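Local coordinates for protein M32 carboxypeptidase (Pyrococcus furiosus, PDB 1KA2) that removes amino acids one after another from the C-terminus of peptides with broad specificity, as a cobalt-dependent metallocarboxypeptidase of the M32 family that forms a homodimer, at residues 84-89 with 287-292; 5-10 with 77-82; 11-16 with 68-73. All coordinates share one frame; numbering follows the deposited sequence.

Contact 1. Residues 84-89 with 287-292; sequences RGIVRV and TPIAGG
The backbones of helix 84-89 and loop 287-292 come nearest at I86 and I289, whose CA atoms lie 5.9 Å apart, where the loop makes a type I beta turn from T287 to A290. I289 lays its CG2 methyl directly on the bare helix backbone at G85, 3.5 Å from C of G85 and also against N of I86. CG2 of I289 stands anti to the carbonyl carbon, beside the backbone N, and is the branch that meets the helix, with CG1 at chi1 49°. P288 fills the second position of the turn and offers its ring to two helix side chains: its CG meets CG2 of I86 at 3.9 Å, and its CB meets CG1 of V89 at 3.8 Å. CG1 of V89 also lies 3.6 Å from O of P288, a van der Waals contact of carbon with oxygen. This is helix-to-loop packing, joining the first turns of helix 81-99 to the loop that leads from helix 261-278, bearer of the HEXXH motif, to helix 295-309. Polar links flank the apolar patch: R88 forms a salt bridge with E165, and the backbone of I289 is hydrogen-bonded to S469.

Contact 2. Residues 5-10 with 77-82; sequences FQNETI and ENLNEY
The F5 ring meets Y82 obliquely, with its CE2 4.0 Å from CB of Y82, and the two side chains cross at about a right angle. One face of the Y82 ring carries CG of its neighbour E81, 3.6 Å above the plane and displaced toward the rim; beyond the two segments the ring meets that of F284, the planes at about 50°. The side chains of Q6 and N80 slide past each other in opposite directions, their amide planes 65° apart, with NE2 of Q6 3.7 Å from ND2 of N80. L79 supplies the apolar centre. Its CD2 methyl presses against CB of N7 at 3.4 Å; I10 and L79 reach toward each other tip to tip, CG1 of I10 3.7 Å from CD2 of L79. N7 and N80 are the N-cap residues of helices 8-36 and 81-99, so the contact joins two helix beginnings. With CG of N80 between its backbone N and carbonyl carbon (chi1 54°), OD1 accepts the backbone N-H of E83, and ND2 bonds to O of V4. OE2 of E83 in turn takes the backbone N-H groups of Q6 and N7. Between the segments cohesion is thus largely apolar, while hydrogen bonds to E83 and V4 add polar ties.

Contact 3. Residues 11-16 with 68-73; sequences KQILAK and NLVEKA
Apolar contacts carry the meeting of helix segments 11-16 and 68-73, with L69 and I13 at its centre. The two side chains slide past each other in opposite directions, and CG1 of I13 comes within 3.6 Å of CB of L69. With CG1 anti to the carbonyl carbon and CD1 continuing the chain in an extended form (chi2 175°), I13 reaches over the neighbouring helix backbone: its CD1 lies 3.7 Å from O of L69 and 4.0 Å from CB of A73. CG2 of V70 makes a looser contact with CD1 of I13. L69 answers with its CD1 methyl, which touches two side chains one turn apart, 3.9 Å from CB of Q12 and 3.7 Å from CD of K16; both cross L69 at about a right angle.

The polar side chains contribute mainly their carbon portions. K16 touches L69 with CD and CE, while NZ, turned aside by the bend at its last torsion (chi4 -63°), forms a salt bridge with E65, one turn before L69 on the same helix. NE2 of Q12 lies 4.0 Å from CD2 of L69.

I13 also touches L90, and V70 touches I94, both of helix 81-99, which borders this interface. The axes of segments 11-16 and 68-73 approach to 9.9 Å, their directions 150° apart, an arrangement characteristic of near-antiparallel packing in an alpha-helical bundle, here formed near the N-terminus of this largely helical peptidase.

Overall arrangement
Contacts 1, 2 and 3 form one continuous patch near the N-terminus, their centres 10 to 12 Å apart. Helix 81-99 serves contacts 1 and 2, helix 8-36 contacts 2 and 3, and contact 3 is nested along the chain within the loop that contact 2 closes. F5 links contacts 1 and 2: its CE2 lies 3.5 Å from CD1 of I86 and its CZ 3.6 Å from CD1 of I289. L14 joins contact 3 to contact 1 through its CD2, 3.8 Å from CD1 of I86, and A73 joins contact 3 to contact 2 through its CB, 3.4 Å from CG2 of T9. All three lie away from the metal site of H269, H273 and E299, which holds magnesium here.

Contact 1. Residues 84-89 with 287-292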
loop_
_atom_site.group_PDB
_atom_site.type_symbol
_atom_site.label_atom_id
_atom_site.label_comp_id
_atom_site.label_asym_id
_atom_site.label_seq_id
_atom_site.Cartn_x
_atom_site.Cartn_y
_atom_site.Cartn_z
ATOM N N ARG A 84 31.697 -2.015 -7.825
ATOM C CA ARG A 84 32.422 -1.774 -6.585
ATOM C C ARG A 84 31.472 -1.123 -5.591
ATOM O O ARG A 84 31.489 -1.439 -4.399
ATOM C CB ARG A 84 33.609 -0.846 -6.843
ATOM C CG ARG A 84 34.692 -0.902 -5.781
ATOM C CD ARG A 84 35.742 0.168 -6.047
ATOM N NE ARG A 84 36.196 0.132 -7.435
ATOM C CZ ARG A 84 36.892 1.100 -8.022
ATOM N NH1 ARG A 84 37.224 2.192 -7.340
ATOM N NH2 ARG A 84 37.242 0.982 -9.299
ATOM N N GLY A 85 30.642 -0.213 -6.094
ATOM C CA GLY A 85 29.688 0.472 -5.242
ATOM C C GLY A 85 28.773 -0.531 -4.584
ATOM O O GLY A 85 28.398 -0.379 -3.418
ATOM N N ILE A 86 28.424 -1.568 -5.337
ATOM C CA ILE A 86 27.550 -2.620 -4.844
ATOM C C ILE A 86 28.153 -3.229 -3.589
ATOM O O ILE A 86 27.481 -3.355 -2.557
ATOM C CB ILE A 86 27.372 -3.733 -5.898
ATOM C CG1 ILE A 86 26.737 -3.152 -7.157
ATOM C CG2 ILE A 86 26.493 -4.844 -5.352
ATOM C CD1 ILE A 86 26.639 -4.139 -8.272
ATOM N N VAL A 87 29.429 -3.595 -3.688
ATOM C CA VAL A 87 30.146 -4.206 -2.577
ATOM C C VAL A 87 30.323 -3.267 -1.383
ATOM O O VAL A 87 30.039 -3.650 -0.248
ATOM C CB VAL A 87 31.536 -4.713 -3.031
ATOM C CG1 VAL A 87 32.261 -5.371 -1.863
ATOM C CG2 VAL A 87 31.374 -5.700 -4.190
ATOM N N ARG A 88 30.779 -2.041 -1.625
ATOM C CA ARG A 88 30.974 -1.106 -0.519
ATOM C C ARG A 88 29.683 -0.996 0.281
ATOM O O ARG A 88 29.675 -1.169 1.500
ATOM C CB ARG A 88 31.366 0.292 -1.017
ATOM C CG ARG A 88 31.910 1.185 0.091
ATOM C CD ARG A 88 31.980 2.663 -0.298
ATOM N NE ARG A 88 30.738 3.393 -0.014
ATOM C CZ ARG A 88 29.705 3.486 -0.850
ATOM N NH1 ARG A 88 29.748 2.897 -2.038
ATOM N NH2 ARG A 88 28.630 4.181 -0.500
ATOM N N VAL A 89 28.591 -0.722 -0.426
ATOM C CA VAL A 89 27.282 -0.573 0.196
ATOM C C VAL A 89 26.847 -1.834 0.941
ATOM O O VAL A 89 26.466 -1.774 2.114
ATOM C CB VAL A 89 26.212 -0.198 -0.865
ATOM C CG1 VAL A 89 24.807 -0.283 -0.267
ATOM C CG2 VAL A 89 26.482 1.194 -1.390
ATOM N N THR A 287 19.040 -2.572 -7.463
ATOM C CA THR A 287 20.362 -2.750 -6.862
ATOM C C THR A 287 20.603 -1.796 -5.697
ATOM O O THR A 287 19.991 -0.736 -5.613
ATOM C CB THR A 287 21.477 -2.483 -7.873
ATOM O OG1 THR A 287 21.625 -1.071 -8.046
ATOM C CG2 THR A 287 21.148 -3.121 -9.206
ATOM N N PRO A 288 21.528 -2.155 -4.796
ATOM C CA PRO A 288 21.849 -1.318 -3.631
ATOM C C PRO A 288 22.519 0.037 -3.887
ATOM O O PRO A 288 22.704 0.805 -2.947
ATOM C CB PRO A 288 22.705 -2.243 -2.766
ATOM C CG PRO A 288 23.308 -3.182 -3.743
ATOM C CD PRO A 288 22.191 -3.469 -4.695
ATOM N N ILE A 289 22.887 0.342 -5.132
ATOM C CA ILE A 289 23.504 1.636 -5.422
ATOM C C ILE A 289 22.485 2.684 -5.850
ATOM O O ILE A 289 22.785 3.880 -5.874
ATOM C CB ILE A 289 24.613 1.556 -6.502
ATOM C CG1 ILE A 289 24.132 0.774 -7.723
ATOM C CG2 ILE A 289 25.877 0.954 -5.896
ATOM C CD1 ILE A 289 25.191 0.694 -8.828
ATOM N N ALA A 290 21.283 2.235 -6.196
ATOM C CA ALA A 290 20.222 3.167 -6.566
ATOM C C ALA A 290 19.725 3.816 -5.266
ATOM O O ALA A 290 19.684 3.159 -4.227
ATOM C CB ALA A 290 19.071 2.417 -7.250
ATOM N N GLY A 291 19.369 5.101 -5.317
ATOM C CA GLY A 291 18.864 5.788 -4.132
ATOM C C GLY A 291 19.806 6.725 -3.382
ATOM O O GLY A 291 21.017 6.517 -3.359
ATOM N N GLY A 292 19.241 7.749 -2.746
ATOM C CA GLY A 292 20.044 8.712 -2.000
ATOM C C GLY A 292 21.065 8.080 -1.069
ATOM O O GLY A 292 20.756 7.157 -0.326
#

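Contact 2. Residues 5-10 with 77-82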
loop_
_atom_site.group_PDB
_atom_site.type_symbol
_atom_site.label_atom_id
_atom_site.label_comp_id
_atom_site.label_asym_id
_atom_site.label_seq_id
_atom_site.Cartn_x
_atom_site.Cartn_y
_atom_site.Cartn_z
ATOM N N PHE A 5 26.729 -3.789 -15.162
ATOM C CA PHE A 5 26.965 -4.937 -14.301
ATOM C C PHE A 5 27.393 -6.088 -15.186
ATOM O O PHE A 5 26.574 -6.708 -15.866
ATOM C CB PHE A 5 25.702 -5.262 -13.504
ATOM C CG PHE A 5 25.220 -4.110 -12.666
ATOM C CD1 PHE A 5 23.904 -3.690 -12.731
ATOM C CD2 PHE A 5 26.107 -3.409 -11.853
ATOM C CE1 PHE A 5 23.473 -2.579 -12.004
ATOM C CE2 PHE A 5 25.689 -2.297 -11.120
ATOM C CZ PHE A 5 24.372 -1.879 -11.195
ATOM N N GLN A 6 28.699 -6.344 -15.171
ATOM C CA GLN A 6 29.318 -7.387 -15.986
ATOM C C GLN A 6 29.804 -8.603 -15.202
ATOM O O GLN A 6 29.519 -9.739 -15.570
ATOM C CB GLN A 6 30.498 -6.790 -16.764
ATOM C CG GLN A 6 31.375 -5.857 -15.928
ATOM C CD GLN A 6 32.768 -5.665 -16.508
ATOM O OE1 GLN A 6 33.567 -6.605 -16.549
ATOM N NE2 GLN A 6 33.067 -4.446 -16.959
ATOM N N ASN A 7 30.543 -8.360 -14.128
ATOM C CA ASN A 7 31.078 -9.445 -13.320
ATOM C C ASN A 7 30.038 -10.471 -12.879
ATOM O O ASN A 7 28.955 -10.124 -12.405
ATOM C CB ASN A 7 31.781 -8.900 -12.085
ATOM C CG ASN A 7 32.366 -10.001 -11.238
ATOM O OD1 ASN A 7 33.332 -10.651 -11.634
ATOM N ND2 ASN A 7 31.773 -10.238 -10.074
ATOM N N GLU A 8 30.399 -11.739 -13.024
ATOM C CA GLU A 8 29.539 -12.857 -12.666
ATOM C C GLU A 8 29.213 -12.917 -11.174
ATOM O O GLU A 8 28.075 -13.195 -10.802
ATOM C CB GLU A 8 30.203 -14.160 -13.104
ATOM C CG GLU A 8 29.404 -15.410 -12.812
ATOM C CD GLU A 8 27.997 -15.336 -13.349
ATOM O OE1 GLU A 8 27.796 -14.716 -14.416
ATOM O OE2 GLU A 8 27.093 -15.911 -12.708
ATOM N N THR A 9 30.205 -12.668 -10.321
ATOM C CA THR A 9 29.977 -12.699 -8.878
ATOM C C THR A 9 29.015 -11.577 -8.511
ATOM O O THR A 9 28.154 -11.742 -7.651
ATOM C CB THR A 9 31.300 -12.530 -8.076
ATOM O OG1 THR A 9 32.075 -13.730 -8.184
ATOM C CG2 THR A 9 31.014 -12.253 -6.609
ATOM N N ILE A 10 29.171 -10.441 -9.182
ATOM C CA ILE A 10 28.317 -9.279 -8.960
ATOM C C ILE A 10 26.870 -9.600 -9.380
ATOM O O ILE A 10 25.929 -9.225 -8.691
ATOM C CB ILE A 10 28.836 -8.062 -9.757
ATOM C CG1 ILE A 10 30.240 -7.673 -9.275
ATOM C CG2 ILE A 10 27.883 -6.889 -9.608
ATOM C CD1 ILE A 10 30.303 -7.069 -7.889
ATOM N N GLU A 77 39.548 -7.569 -8.212
ATOM C CA GLU A 77 40.219 -6.275 -8.565
ATOM C C GLU A 77 39.935 -5.800 -10.003
ATOM O O GLU A 77 40.475 -4.780 -10.457
ATOM C CB GLU A 77 41.734 -6.444 -8.461
ATOM C CG GLU A 77 42.154 -7.119 -7.159
ATOM C CD GLU A 77 43.650 -7.002 -6.882
ATOM O OE1 GLU A 77 44.494 -7.591 -7.657
ATOM O OE2 GLU A 77 44.064 -6.318 -5.872
ATOM N N ASN A 78 39.086 -6.542 -10.618
ATOM C CA ASN A 78 38.697 -6.425 -12.022
ATOM C C ASN A 78 37.497 -5.456 -12.205
ATOM O O ASN A 78 37.253 -4.929 -13.307
ATOM C CB ASN A 78 38.297 -7.862 -12.348
ATOM C CG ASN A 78 38.125 -8.224 -13.799
ATOM O OD1 ASN A 78 39.071 -8.146 -14.566
ATOM N ND2 ASN A 78 36.947 -8.653 -14.206
ATOM N N LEU A 79 36.817 -5.255 -11.099
ATOM C CA LEU A 79 35.519 -4.559 -11.020
ATOM C C LEU A 79 35.499 -3.033 -11.247
ATOM O O LEU A 79 36.367 -2.298 -10.758
ATOM C CB LEU A 79 34.909 -4.772 -9.632
ATOM C CG LEU A 79 34.811 -6.253 -9.248
ATOM C CD1 LEU A 79 34.435 -6.469 -7.781
ATOM C CD2 LEU A 79 33.758 -7.012 -10.060
ATOM N N ASN A 80 34.484 -2.569 -11.980
ATOM C CA ASN A 80 34.322 -1.138 -12.253
ATOM C C ASN A 80 33.767 -0.443 -11.011
ATOM O O ASN A 80 33.472 -1.095 -10.008
ATOM C CB ASN A 80 33.377 -0.915 -13.442
ATOM C CG ASN A 80 32.028 -1.601 -13.260
ATOM O OD1 ASN A 80 31.325 -1.358 -12.281
ATOM N ND2 ASN A 80 31.664 -2.461 -14.203
ATOM N N GLU A 81 33.612 0.875 -11.086
ATOM C CA GLU A 81 33.107 1.655 -9.960
ATOM C C GLU A 81 31.705 1.230 -9.502
ATOM O O GLU A 81 31.425 1.144 -8.301
ATOM C CB GLU A 81 33.113 3.143 -10.324
ATOM C CG GLU A 81 32.259 3.484 -11.538
ATOM C CD GLU A 81 33.020 4.279 -12.580
ATOM O OE1 GLU A 81 33.499 5.387 -12.251
ATOM O OE2 GLU A 81 33.138 3.794 -13.727
ATOM N N TYR A 82 30.834 0.949 -10.464
ATOM C CA TYR A 82 29.466 0.540 -10.161
ATOM C C TYR A 82 29.421 -0.764 -9.374
ATOM O O TYR A 82 28.840 -0.821 -8.290
ATOM C CB TYR A 82 28.667 0.400 -11.455
ATOM C CG TYR A 82 28.747 1.627 -12.332
ATOM C CD1 TYR A 82 29.631 1.683 -13.410
ATOM C CD2 TYR A 82 27.964 2.745 -12.063
ATOM C CE1 TYR A 82 29.732 2.832 -14.201
ATOM C CE2 TYR A 82 28.055 3.894 -12.843
ATOM C CZ TYR A 82 28.939 3.929 -13.908
ATOM O OH TYR A 82 29.030 5.062 -14.671
#

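Contact 3. Residues 11-16 with 68-73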
loop_
_atom_site.group_PDB
_atom_site.type_symbol
_atom_site.label_atom_id
_atom_site.label_comp_id
_atom_site.label_asym_id
_atom_site.label_seq_id
_atom_site.Cartn_x
_atom_site.Cartn_y
_atom_site.Cartn_z
ATOM N N LYS A 11 26.696 -10.306 -10.496
ATOM C CA LYS A 11 25.352 -10.657 -10.957
ATOM C C LYS A 11 24.661 -11.624 -10.007
ATOM O O LYS A 11 23.459 -11.514 -9.781
ATOM C CB LYS A 11 25.381 -11.315 -12.338
ATOM C CG LYS A 11 25.810 -10.452 -13.509
ATOM C CD LYS A 11 25.724 -11.307 -14.780
ATOM C CE LYS A 11 26.503 -10.726 -15.937
ATOM N NZ LYS A 11 26.514 -11.678 -17.089
ATOM N N GLN A 12 25.408 -12.591 -9.477
ATOM C CA GLN A 12 24.826 -13.564 -8.558
ATOM C C GLN A 12 24.314 -12.814 -7.339
ATOM O O GLN A 12 23.285 -13.153 -6.772
ATOM C CB GLN A 12 25.863 -14.594 -8.100
ATOM C CG GLN A 12 26.637 -15.300 -9.206
ATOM C CD GLN A 12 27.473 -16.451 -8.669
ATOM O OE1 GLN A 12 26.951 -17.536 -8.398
ATOM N NE2 GLN A 12 28.769 -16.214 -8.488
ATOM N N ILE A 13 25.054 -11.789 -6.940
ATOM C CA ILE A 13 24.682 -10.984 -5.794
ATOM C C ILE A 13 23.403 -10.210 -6.076
ATOM O O ILE A 13 22.456 -10.262 -5.285
ATOM C CB ILE A 13 25.814 -9.998 -5.427
ATOM C CG1 ILE A 13 26.993 -10.771 -4.831
ATOM C CG2 ILE A 13 25.299 -8.938 -4.458
ATOM C CD1 ILE A 13 28.217 -9.912 -4.546
ATOM N N LEU A 14 23.368 -9.509 -7.205
ATOM C CA LEU A 14 22.199 -8.720 -7.576
ATOM C C LEU A 14 20.930 -9.559 -7.690
ATOM O O LEU A 14 19.840 -9.079 -7.376
ATOM C CB LEU A 14 22.450 -7.962 -8.886
ATOM C CG LEU A 14 23.564 -6.910 -8.842
ATOM C CD1 LEU A 14 23.620 -6.155 -10.169
ATOM C CD2 LEU A 14 23.325 -5.943 -7.680
ATOM N N ALA A 15 21.069 -10.807 -8.133
ATOM C CA ALA A 15 19.924 -11.707 -8.257
ATOM C C ALA A 15 19.368 -12.027 -6.865
ATOM O O ALA A 15 18.161 -12.037 -6.665
ATOM C CB ALA A 15 20.337 -12.995 -8.964
ATOM N N LYS A 16 20.247 -12.302 -5.904
ATOM C CA LYS A 16 19.783 -12.579 -4.551
ATOM C C LYS A 16 19.257 -11.296 -3.921
ATOM O O LYS A 16 18.258 -11.314 -3.221
ATOM C CB LYS A 16 20.912 -13.139 -3.686
ATOM C CG LYS A 16 21.339 -14.537 -4.065
ATOM C CD LYS A 16 22.544 -14.988 -3.250
ATOM C CE LYS A 16 22.637 -16.498 -3.228
ATOM N NZ LYS A 16 21.438 -17.064 -2.563
ATOM N N ASN A 68 28.960 -14.749 1.862
ATOM C CA ASN A 68 30.107 -15.351 1.168
ATOM C C ASN A 68 30.361 -14.655 -0.175
ATOM O O ASN A 68 31.499 -14.356 -0.520
ATOM C CB ASN A 68 29.887 -16.860 0.917
ATOM C CG ASN A 68 30.013 -17.706 2.189
ATOM O OD1 ASN A 68 30.731 -17.348 3.131
ATOM N ND2 ASN A 68 29.334 -18.853 2.203
ATOM N N LEU A 69 29.292 -14.402 -0.924
ATOM C CA LEU A 69 29.397 -13.740 -2.220
ATOM C C LEU A 69 30.004 -12.343 -2.120
ATOM O O LEU A 69 30.870 -11.976 -2.918
ATOM C CB LEU A 69 28.018 -13.652 -2.884
ATOM C CG LEU A 69 27.487 -14.941 -3.515
ATOM C CD1 LEU A 69 26.153 -14.677 -4.190
ATOM C CD2 LEU A 69 28.494 -15.453 -4.534
ATOM N N VAL A 70 29.543 -11.568 -1.141
ATOM C CA VAL A 70 30.043 -10.212 -0.935
ATOM C C VAL A 70 31.524 -10.247 -0.573
ATOM O O VAL A 70 32.315 -9.438 -1.060
ATOM C CB VAL A 70 29.252 -9.483 0.190
ATOM C CG1 VAL A 70 29.918 -8.146 0.526
ATOM C CG2 VAL A 70 27.815 -9.253 -0.249
ATOM N N GLU A 71 31.902 -11.178 0.294
ATOM C CA GLU A 71 33.300 -11.300 0.682
ATOM C C GLU A 71 34.128 -11.629 -0.551
ATOM O O GLU A 71 35.152 -10.992 -0.812
ATOM C CB GLU A 71 33.477 -12.397 1.735
ATOM C CG GLU A 71 33.575 -11.866 3.156
ATOM C CD GLU A 71 34.721 -10.887 3.322
ATOM O OE1 GLU A 71 35.872 -11.274 3.025
ATOM O OE2 GLU A 71 34.475 -9.737 3.749
ATOM N N LYS A 72 33.666 -12.619 -1.309
ATOM C CA LYS A 72 34.347 -13.045 -2.523
ATOM C C LYS A 72 34.560 -11.885 -3.492
ATOM O O LYS A 72 35.685 -11.626 -3.923
ATOM C CB LYS A 72 33.538 -14.146 -3.210
ATOM C CG LYS A 72 34.179 -14.704 -4.473
ATOM C CD LYS A 72 33.256 -15.699 -5.154
ATOM C CE LYS A 72 33.905 -16.321 -6.377
ATOM N NZ LYS A 72 35.096 -17.139 -6.010
ATOM N N ALA A 73 33.478 -11.189 -3.836
ATOM C CA ALA A 73 33.556 -10.064 -4.765
ATOM C C ALA A 73 34.485 -8.983 -4.233
ATOM O O ALA A 73 35.193 -8.320 -4.994
ATOM C CB ALA A 73 32.168 -9.483 -5.001
#